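Local coordinates for mandelate racemase/muconate lactonizing protein (Alicyclobacillus acidocaldarius LAA1, PDB 3QLD), which belongs to the enolase superfamily, pairing a mandelate racemase/muconate lactonizing N-terminal domain with a TIM-barrel-like C-terminal domain, at residues S46-L51 and D62-M67; A142-S147 and D151-S156; Q155-A160 and L186-L191. All coordinates share one frame; numbering follows the deposited sequence.

Contact 1. Residues S46-L51 and D62-M67; sequences SECVAL and DTAWVM. With SO4 (sulfate ion), chain E.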
loop_
_atom_site.group_PDB
_atom_site.type_symbol
_atom_site.label_atom_id
_atom_site.label_comp_id
_atom_site.label_asym_id
_atom_site.label_seq_id
_atom_site.Cartn_x
_atom_site.Cartn_y
_atom_site.Cartn_z
ATOM N N SER A 46 8.415 -5.204 -20.376
ATOM C CA SER A 46 8.696 -4.346 -19.206
ATOM C C SER A 46 9.020 -5.225 -18.047
ATOM O O SER A 46 8.851 -6.446 -18.140
ATOM C CB SER A 46 7.471 -3.546 -18.818
ATOM O OG SER A 46 6.462 -4.426 -18.370
ATOM N N GLU A 47 9.474 -4.601 -16.947
ATOM C CA GLU A 47 9.852 -5.402 -15.774
ATOM C C GLU A 47 9.037 -4.923 -14.616
ATOM O O GLU A 47 8.926 -3.706 -14.409
ATOM C CB GLU A 47 11.329 -5.259 -15.431
ATOM C CG GLU A 47 11.735 -6.003 -14.172
ATOM C CD GLU A 47 13.258 -6.014 -13.992
ATOM O OE1 GLU A 47 13.972 -5.714 -14.961
ATOM O OE2 GLU A 47 13.767 -6.315 -12.899
ATOM N N CYS A 48 8.390 -5.846 -13.899
ATOM C CA CYS A 48 7.786 -5.445 -12.583
ATOM C C CYS A 48 8.910 -5.408 -11.513
ATOM O O CYS A 48 9.575 -6.419 -11.332
ATOM C CB CYS A 48 6.651 -6.422 -12.244
ATOM S SG CYS A 48 5.919 -5.970 -10.609
ATOM N N VAL A 49 9.183 -4.245 -10.892
ATOM C CA VAL A 49 10.348 -4.107 -10.064
ATOM C C VAL A 49 10.134 -4.522 -8.611
ATOM O O VAL A 49 11.030 -4.321 -7.774
ATOM C CB VAL A 49 10.897 -2.612 -10.038
ATOM C CG1 VAL A 49 11.406 -2.180 -11.467
ATOM C CG2 VAL A 49 9.871 -1.648 -9.568
ATOM N N ALA A 50 8.954 -5.038 -8.298
ATOM C CA ALA A 50 8.720 -5.559 -6.917
ATOM C C ALA A 50 9.834 -6.525 -6.469
ATOM O O ALA A 50 10.165 -7.498 -7.210
ATOM C CB ALA A 50 7.332 -6.248 -6.814
ATOM N N LEU A 51 10.398 -6.339 -5.282
ATOM C CA LEU A 51 11.425 -7.218 -4.754
ATOM C C LEU A 51 10.857 -8.518 -4.121
ATOM O O LEU A 51 9.644 -8.650 -3.903
ATOM C CB LEU A 51 12.200 -6.470 -3.666
ATOM C CG LEU A 51 12.731 -5.146 -4.208
ATOM C CD1 LEU A 51 13.424 -4.398 -3.104
ATOM C CD2 LEU A 51 13.675 -5.446 -5.434
ATOM N N ASP A 62 5.704 -12.268 -5.176
ATOM C CA ASP A 62 4.589 -13.185 -5.034
ATOM C C ASP A 62 3.254 -12.498 -5.236
ATOM O O ASP A 62 2.333 -13.023 -5.932
ATOM C CB ASP A 62 4.611 -13.830 -3.617
ATOM C CG ASP A 62 5.523 -15.034 -3.507
ATOM O OD1 ASP A 62 5.931 -15.635 -4.531
ATOM O OD2 ASP A 62 5.850 -15.373 -2.356
ATOM N N THR A 63 3.110 -11.350 -4.621
ATOM C CA THR A 63 1.853 -10.657 -4.652
ATOM C C THR A 63 1.655 -9.943 -6.000
ATOM O O THR A 63 0.531 -9.927 -6.505
ATOM C CB THR A 63 1.648 -9.676 -3.484
ATOM O OG1 THR A 63 2.707 -8.721 -3.465
ATOM C CG2 THR A 63 1.633 -10.472 -2.108
ATOM N N ALA A 64 2.748 -9.421 -6.561
ATOM C CA ALA A 64 2.659 -8.794 -7.886
ATOM C C ALA A 64 2.236 -9.856 -8.961
ATOM O O ALA A 64 1.467 -9.589 -9.872
ATOM C CB ALA A 64 4.082 -8.119 -8.261
ATOM N N TRP A 65 2.744 -11.063 -8.834
ATOM C CA TRP A 65 2.410 -12.114 -9.810
ATOM C C TRP A 65 0.910 -12.342 -9.802
ATOM O O TRP A 65 0.222 -12.298 -10.843
ATOM C CB TRP A 65 3.185 -13.386 -9.427
ATOM C CG TRP A 65 2.844 -14.545 -10.370
ATOM C CD1 TRP A 65 1.898 -15.565 -10.178
ATOM C CD2 TRP A 65 3.395 -14.745 -11.665
ATOM N NE1 TRP A 65 1.867 -16.386 -11.313
ATOM C CE2 TRP A 65 2.783 -15.911 -12.220
ATOM C CE3 TRP A 65 4.384 -14.057 -12.415
ATOM C CZ2 TRP A 65 3.139 -16.414 -13.487
ATOM C CZ3 TRP A 65 4.736 -14.569 -13.662
ATOM C CH2 TRP A 65 4.122 -15.728 -14.174
ATOM N N VAL A 66 0.316 -12.533 -8.617
ATOM C CA VAL A 66 -1.135 -12.787 -8.594
ATOM C C VAL A 66 -1.974 -11.590 -8.921
ATOM O O VAL A 66 -3.064 -11.717 -9.418
ATOM C CB VAL A 66 -1.645 -13.475 -7.225
ATOM C CG1 VAL A 66 -0.983 -14.820 -7.058
ATOM C CG2 VAL A 66 -1.391 -12.610 -6.018
HETATM N N MSE A 67 -1.501 -10.405 -8.546
HETATM C CA MSE A 67 -2.146 -9.163 -8.925
HETATM C C MSE A 67 -2.188 -9.129 -10.480
HETATM O O MSE A 67 -3.235 -8.819 -11.068
HETATM C CB MSE A 67 -1.345 -7.999 -8.271
HETATM C CG MSE A 67 -1.832 -6.544 -8.521
HETATM SE SE MSE A 67 -3.702 -6.143 -8.179
HETATM C CE MSE A 67 -3.764 -7.008 -6.511
HETATM S S SO4 E . -0.937 -18.770 -10.411
HETATM O O1 SO4 E . -0.076 -18.521 -11.582
HETATM O O2 SO4 E . -0.803 -17.735 -9.383
HETATM O O3 SO4 E . -2.347 -18.799 -10.839
HETATM O O4 SO4 E . -0.524 -20.065 -9.842
#
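Ala-64 puts its methyl group against both Cys-48 and Ala-50, joining a helix to the edge of the antiparallel sheet in the enolase-type N-terminal domain. The tight part is small and apolar: Cys-48 SG lies 3.7 Å from Ala-64 CB, and Ala-50 CB approaches the same Ala-64 CB at 4.0 Å. All three residues are buried, yet only 81 Å² is covered between 46-51 and 62-67, and no hydrogen bond crosses. Cys-48 swings SG anti to its own backbone nitrogen (chi1 179°), which carries the sulfur out from the strand to the helix. Ser-107 and Ala-110 of helix 105-123 close in on Ala-64 and Cys-48, so a second helix shares this packing.

Another face of helix 61-80 is polar and packed: Asp-62 OD2 is hydrogen-bonded to His-71 NE2 of the second subunit. The looser side is that of Trp-65 and Val-66, both partly exposed. A sulfate ion, probably from the crystallisation liquor, sits at the indole edge of Trp-65, its sulfur in the ring plane; Trp-65 NE1 donates to sulfate O1 over 2.9 Å in a nearly straight bond, with 171° at the hydrogen.

Contact 2. Residues A142-S147 and D151-S156; sequences ATLGMS and DVLIQS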
loop_
_atom_site.group_PDB
_atom_site.type_symbol
_atom_site.label_atom_id
_atom_site.label_comp_id
_atom_site.label_asym_id
_atom_site.label_seq_id
_atom_site.Cartn_x
_atom_site.Cartn_y
_atom_site.Cartn_z
ATOM N N ALA A 142 27.968 5.304 -7.506
ATOM C CA ALA A 142 28.229 4.065 -6.815
ATOM C C ALA A 142 27.814 4.087 -5.328
ATOM O O ALA A 142 28.186 4.992 -4.563
ATOM C CB ALA A 142 29.781 3.693 -6.926
ATOM N N THR A 143 27.046 3.076 -4.906
ATOM C CA THR A 143 26.659 2.937 -3.496
ATOM C C THR A 143 27.666 2.107 -2.728
ATOM O O THR A 143 28.039 1.008 -3.163
ATOM C CB THR A 143 25.278 2.269 -3.394
ATOM O OG1 THR A 143 24.393 2.991 -4.252
ATOM C CG2 THR A 143 24.761 2.284 -1.933
ATOM N N LEU A 144 28.146 2.644 -1.615
ATOM C CA LEU A 144 29.145 1.958 -0.794
ATOM C C LEU A 144 28.535 1.610 0.562
ATOM O O LEU A 144 27.943 2.499 1.241
ATOM C CB LEU A 144 30.409 2.809 -0.614
ATOM C CG LEU A 144 31.086 3.516 -1.804
ATOM C CD1 LEU A 144 32.325 4.145 -1.316
ATOM C CD2 LEU A 144 31.392 2.557 -2.977
ATOM N N GLY A 145 28.657 0.327 0.945
ATOM C CA GLY A 145 28.079 -0.170 2.208
ATOM C C GLY A 145 28.825 0.409 3.387
ATOM O O GLY A 145 29.925 0.923 3.218
HETATM N N MSE A 146 28.278 0.340 4.593
HETATM C CA MSE A 146 29.093 0.817 5.715
HETATM C C MSE A 146 29.971 -0.278 6.331
HETATM O O MSE A 146 29.564 -1.451 6.397
HETATM C CB MSE A 146 28.256 1.534 6.793
HETATM C CG MSE A 146 27.218 0.732 7.499
HETATM SE SE MSE A 146 26.019 1.954 8.516
HETATM C CE MSE A 146 25.596 0.804 10.060
ATOM N N SER A 147 31.164 0.098 6.783
ATOM C CA SER A 147 31.991 -0.826 7.604
ATOM C C SER A 147 32.494 -0.166 8.875
ATOM O O SER A 147 32.727 1.043 8.916
ATOM C CB SER A 147 33.179 -1.376 6.813
ATOM O OG SER A 147 33.665 -0.376 5.954
ATOM N N ASP A 151 39.110 2.039 6.922
ATOM C CA ASP A 151 40.042 1.631 5.867
ATOM C C ASP A 151 39.325 0.957 4.678
ATOM O O ASP A 151 39.482 1.380 3.514
ATOM C CB ASP A 151 41.129 0.695 6.443
ATOM C CG ASP A 151 42.005 1.375 7.527
ATOM O OD1 ASP A 151 42.218 2.618 7.469
ATOM O OD2 ASP A 151 42.491 0.655 8.446
ATOM N N VAL A 152 38.541 -0.084 4.983
ATOM C CA VAL A 152 37.669 -0.717 4.002
ATOM C C VAL A 152 36.927 0.381 3.224
ATOM O O VAL A 152 36.991 0.422 1.993
ATOM C CB VAL A 152 36.636 -1.680 4.657
ATOM C CG1 VAL A 152 35.715 -2.356 3.569
ATOM C CG2 VAL A 152 37.316 -2.742 5.511
ATOM N N LEU A 153 36.276 1.292 3.950
ATOM C CA LEU A 153 35.506 2.372 3.311
ATOM C C LEU A 153 36.279 3.152 2.237
ATOM O O LEU A 153 35.857 3.214 1.062
ATOM C CB LEU A 153 34.939 3.343 4.359
ATOM C CG LEU A 153 34.163 4.443 3.632
ATOM C CD1 LEU A 153 32.855 3.922 3.095
ATOM C CD2 LEU A 153 33.966 5.629 4.502
ATOM N N ILE A 154 37.390 3.741 2.660
ATOM C CA ILE A 154 38.234 4.583 1.788
ATOM C C ILE A 154 38.783 3.778 0.604
ATOM O O ILE A 154 38.909 4.272 -0.535
ATOM C CB ILE A 154 39.359 5.259 2.607
ATOM C CG1 ILE A 154 38.781 6.371 3.503
ATOM C CG2 ILE A 154 40.441 5.837 1.688
ATOM C CD1 ILE A 154 38.290 7.618 2.751
ATOM N N GLN A 155 39.067 2.507 0.871
ATOM C CA GLN A 155 39.464 1.615 -0.196
ATOM C C GLN A 155 38.315 1.435 -1.175
ATOM O O GLN A 155 38.546 1.501 -2.376
ATOM C CB GLN A 155 39.949 0.303 0.375
ATOM C CG GLN A 155 41.140 0.497 1.346
ATOM C CD GLN A 155 41.514 -0.787 2.150
ATOM O OE1 GLN A 155 41.481 -1.925 1.625
ATOM N NE2 GLN A 155 41.902 -0.594 3.413
ATOM N N SER A 156 37.072 1.259 -0.678
ATOM C CA SER A 156 35.919 1.151 -1.560
ATOM C C SER A 156 35.730 2.411 -2.379
ATOM O O SER A 156 35.449 2.306 -3.572
ATOM C CB SER A 156 34.630 0.877 -0.763
ATOM O OG SER A 156 34.713 -0.406 -0.174
#
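Leu-144, Ser-147 and Leu-153 contribute the most surface to this contact, 63, 53 and 50 Å² of a total of 237 Å². Leu-144 ends strand 137-144 and directs its side chain at the helix; its CD1 lies 4.0 Å from Ser-156 CB and 4.4 Å from Leu-153 CD1. The leucine branch therefore rests across one helical turn, between residues three apart. Leu-153 reaches back with its CD1 to Gly-145 O at 4.2 Å, where the chain has already left the strand.

Ser-147 meets the start of the helix differently. Its OG lies between the backbone nitrogen and the carbonyl carbon (chi1 36°) and comes to 3.5 Å from Val-152 CB, a van der Waals approach to a carbon; the hydroxyl is hydrogen-bonded to Ser-149 O. No hydrogen bond links the two segments. Within the helix, Val-152 O accepts from both Ser-156 N and Ser-156 OG, the hydroxyl lying 3.3 Å from Val-152 O and 49° out of the carbonyl plane.

The contact packs the first strand of the beta-alpha-beta unit 137-144, 150-162, 167-171 on its helix in the barrel-like domain: Leu-144 also packs on Leu-170 of the adjacent parallel strand, and Leu-153 on Ala-180 and Val-184 of helix 178-187.

Contact 3. Residues Q155-A160 and L186-L191; sequences QSVDAA and LRYPDL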
loop_
_atom_site.group_PDB
_atom_site.type_symbol
_atom_site.label_atom_id
_atom_site.label_comp_id
_atom_site.label_asym_id
_atom_site.label_seq_id
_atom_site.Cartn_x
_atom_site.Cartn_y
_atom_site.Cartn_z
ATOM N N GLN A 155 39.067 2.507 0.871
ATOM C CA GLN A 155 39.464 1.615 -0.196
ATOM C C GLN A 155 38.315 1.435 -1.175
ATOM O O GLN A 155 38.546 1.501 -2.376
ATOM C CB GLN A 155 39.949 0.303 0.375
ATOM C CG GLN A 155 41.140 0.497 1.346
ATOM C CD GLN A 155 41.514 -0.787 2.150
ATOM O OE1 GLN A 155 41.481 -1.925 1.625
ATOM N NE2 GLN A 155 41.902 -0.594 3.413
ATOM N N SER A 156 37.072 1.259 -0.678
ATOM C CA SER A 156 35.919 1.151 -1.560
ATOM C C SER A 156 35.730 2.411 -2.379
ATOM O O SER A 156 35.449 2.306 -3.572
ATOM C CB SER A 156 34.630 0.877 -0.763
ATOM O OG SER A 156 34.713 -0.406 -0.174
ATOM N N VAL A 157 35.833 3.587 -1.744
ATOM C CA VAL A 157 35.732 4.888 -2.461
ATOM C C VAL A 157 36.739 5.093 -3.608
ATOM O O VAL A 157 36.387 5.469 -4.735
ATOM C CB VAL A 157 35.879 6.067 -1.520
ATOM C CG1 VAL A 157 35.499 7.364 -2.268
ATOM C CG2 VAL A 157 34.996 5.863 -0.192
ATOM N N ASP A 158 37.993 4.887 -3.298
ATOM C CA ASP A 158 39.073 4.898 -4.314
ATOM C C ASP A 158 38.755 4.005 -5.509
ATOM O O ASP A 158 38.858 4.456 -6.666
ATOM C CB ASP A 158 40.368 4.424 -3.655
ATOM C CG ASP A 158 40.915 5.434 -2.662
ATOM O OD1 ASP A 158 40.452 6.602 -2.650
ATOM O OD2 ASP A 158 41.845 5.086 -1.888
ATOM N N ALA A 159 38.287 2.774 -5.212
ATOM C CA ALA A 159 37.944 1.777 -6.236
ATOM C C ALA A 159 36.814 2.276 -7.110
ATOM O O ALA A 159 36.898 2.169 -8.343
ATOM C CB ALA A 159 37.595 0.434 -5.599
ATOM N N ALA A 160 35.796 2.905 -6.494
ATOM C CA ALA A 160 34.711 3.473 -7.288
ATOM C C ALA A 160 35.226 4.611 -8.140
ATOM O O ALA A 160 34.827 4.793 -9.291
ATOM C CB ALA A 160 33.549 3.963 -6.376
ATOM N N LEU A 186 37.395 15.052 2.808
ATOM C CA LEU A 186 38.770 15.606 2.847
ATOM C C LEU A 186 39.591 15.049 1.664
ATOM O O LEU A 186 40.167 15.818 0.876
ATOM C CB LEU A 186 39.440 15.345 4.210
ATOM C CG LEU A 186 40.892 15.892 4.394
ATOM C CD1 LEU A 186 41.087 17.358 3.873
ATOM C CD2 LEU A 186 41.402 15.743 5.855
ATOM N N ARG A 187 39.530 13.737 1.492
ATOM C CA ARG A 187 40.220 13.025 0.394
ATOM C C ARG A 187 39.714 13.391 -0.997
ATOM O O ARG A 187 40.494 13.420 -1.961
ATOM C CB ARG A 187 40.110 11.509 0.605
ATOM C CG ARG A 187 40.830 10.647 -0.439
ATOM C CD ARG A 187 40.604 9.184 -0.113
ATOM N NE ARG A 187 41.558 8.220 -0.692
ATOM C CZ ARG A 187 42.760 7.951 -0.182
ATOM N NH1 ARG A 187 43.181 8.575 0.904
ATOM N NH2 ARG A 187 43.524 7.014 -0.721
ATOM N N TYR A 188 38.427 13.693 -1.111
ATOM C CA TYR A 188 37.818 13.998 -2.407
ATOM C C TYR A 188 37.057 15.311 -2.396
ATOM O O TYR A 188 35.808 15.322 -2.383
ATOM C CB TYR A 188 36.902 12.843 -2.887
ATOM C CG TYR A 188 37.675 11.618 -3.329
ATOM C CD1 TYR A 188 38.333 11.584 -4.583
ATOM C CD2 TYR A 188 37.826 10.530 -2.481
ATOM C CE1 TYR A 188 39.096 10.417 -4.982
ATOM C CE2 TYR A 188 38.572 9.393 -2.870
ATOM C CZ TYR A 188 39.181 9.348 -4.117
ATOM O OH TYR A 188 39.942 8.242 -4.429
ATOM N N PRO A 189 37.792 16.444 -2.430
ATOM C CA PRO A 189 37.160 17.747 -2.252
ATOM C C PRO A 189 36.105 18.098 -3.263
ATOM O O PRO A 189 35.235 18.916 -2.974
ATOM C CB PRO A 189 38.337 18.735 -2.393
ATOM C CG PRO A 189 39.534 17.957 -1.943
ATOM C CD PRO A 189 39.271 16.552 -2.485
ATOM N N ASP A 190 36.161 17.532 -4.450
ATOM C CA ASP A 190 35.209 17.939 -5.492
ATOM C C ASP A 190 34.229 16.856 -5.930
ATOM O O ASP A 190 33.443 17.071 -6.873
ATOM C CB ASP A 190 35.949 18.508 -6.720
ATOM C CG ASP A 190 36.814 19.708 -6.345
ATOM O OD1 ASP A 190 36.203 20.737 -5.967
ATOM O OD2 ASP A 190 38.076 19.604 -6.361
ATOM N N LEU A 191 34.291 15.706 -5.276
ATOM C CA LEU A 191 33.423 14.586 -5.640
ATOM C C LEU A 191 31.979 14.798 -5.152
ATOM O O LEU A 191 31.776 15.198 -4.002
ATOM C CB LEU A 191 33.968 13.329 -5.009
ATOM C CG LEU A 191 33.228 12.015 -5.184
ATOM C CD1 LEU A 191 33.209 11.634 -6.658
ATOM C CD2 LEU A 191 34.037 11.112 -4.425
#
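Asp-158 receives three hydrogen bonds from Arg-187 and Tyr-188, tying helix 150-162 to the C-terminal end of helix 178-187, the next helix of the TIM-barrel-like domain. Arg-187 approaches side-on with NE and NH2, one nitrogen to each oxygen. The bond from Arg-187 NE to Asp-158 OD1 is 2.8 Å long, fairly straight at 162° and uses the syn lone pair. Arg-187 NH2 also stands 2.8 Å from its acceptor, Asp-158 OD2, but this bond is more bent, 137°, and its acceptor is tilted from the guanidinium plane. Carboxylate and guanidinium are nearly coplanar, 29° apart. An extended run from CG to NE gives Arg-187 the reach to span the gap.

Asp-158 OD1 has a second donor: Tyr-188 OH, at a very short 2.5 Å, with the oxygen at the edge of the phenol ring and in its plane. Beside the polar group, Val-157 CG1 packs obliquely against Tyr-188 CE2 at 3.7 Å. Tyr-188 also opens a type I beta turn, closed by Leu-191 N donating to Tyr-188 O (3.3 Å); Arg-185 NH1 donates to Tyr-188 O and Leu-191 O.

Three donors round one carboxylate, two of them on OD1, would probably keep Asp-158 ionised and lower its pKa.

Along the chain, contact 1 closes before contact 2 opens, and contact 3 begins on the residues where contact 2 ends, sharing Gln-155 and Ser-156. Contact 1 lies in the N-terminal domain, its centre about 32 Å from that of contact 2 and about 37 Å from that of contact 3, which is on the opposite side of the chain's centre. Contacts 2 and 3 have centres about 10 Å apart and both use helix 150-162. They touch directly, with Leu-144 CD1 3.4 Å from Val-157 CG2. Helix 150-162 thus packs inward on its own strand, 137-144, and laterally on the end of the next helix of the outer layer, 178-187, while contact 1 lies beside the subunit interface.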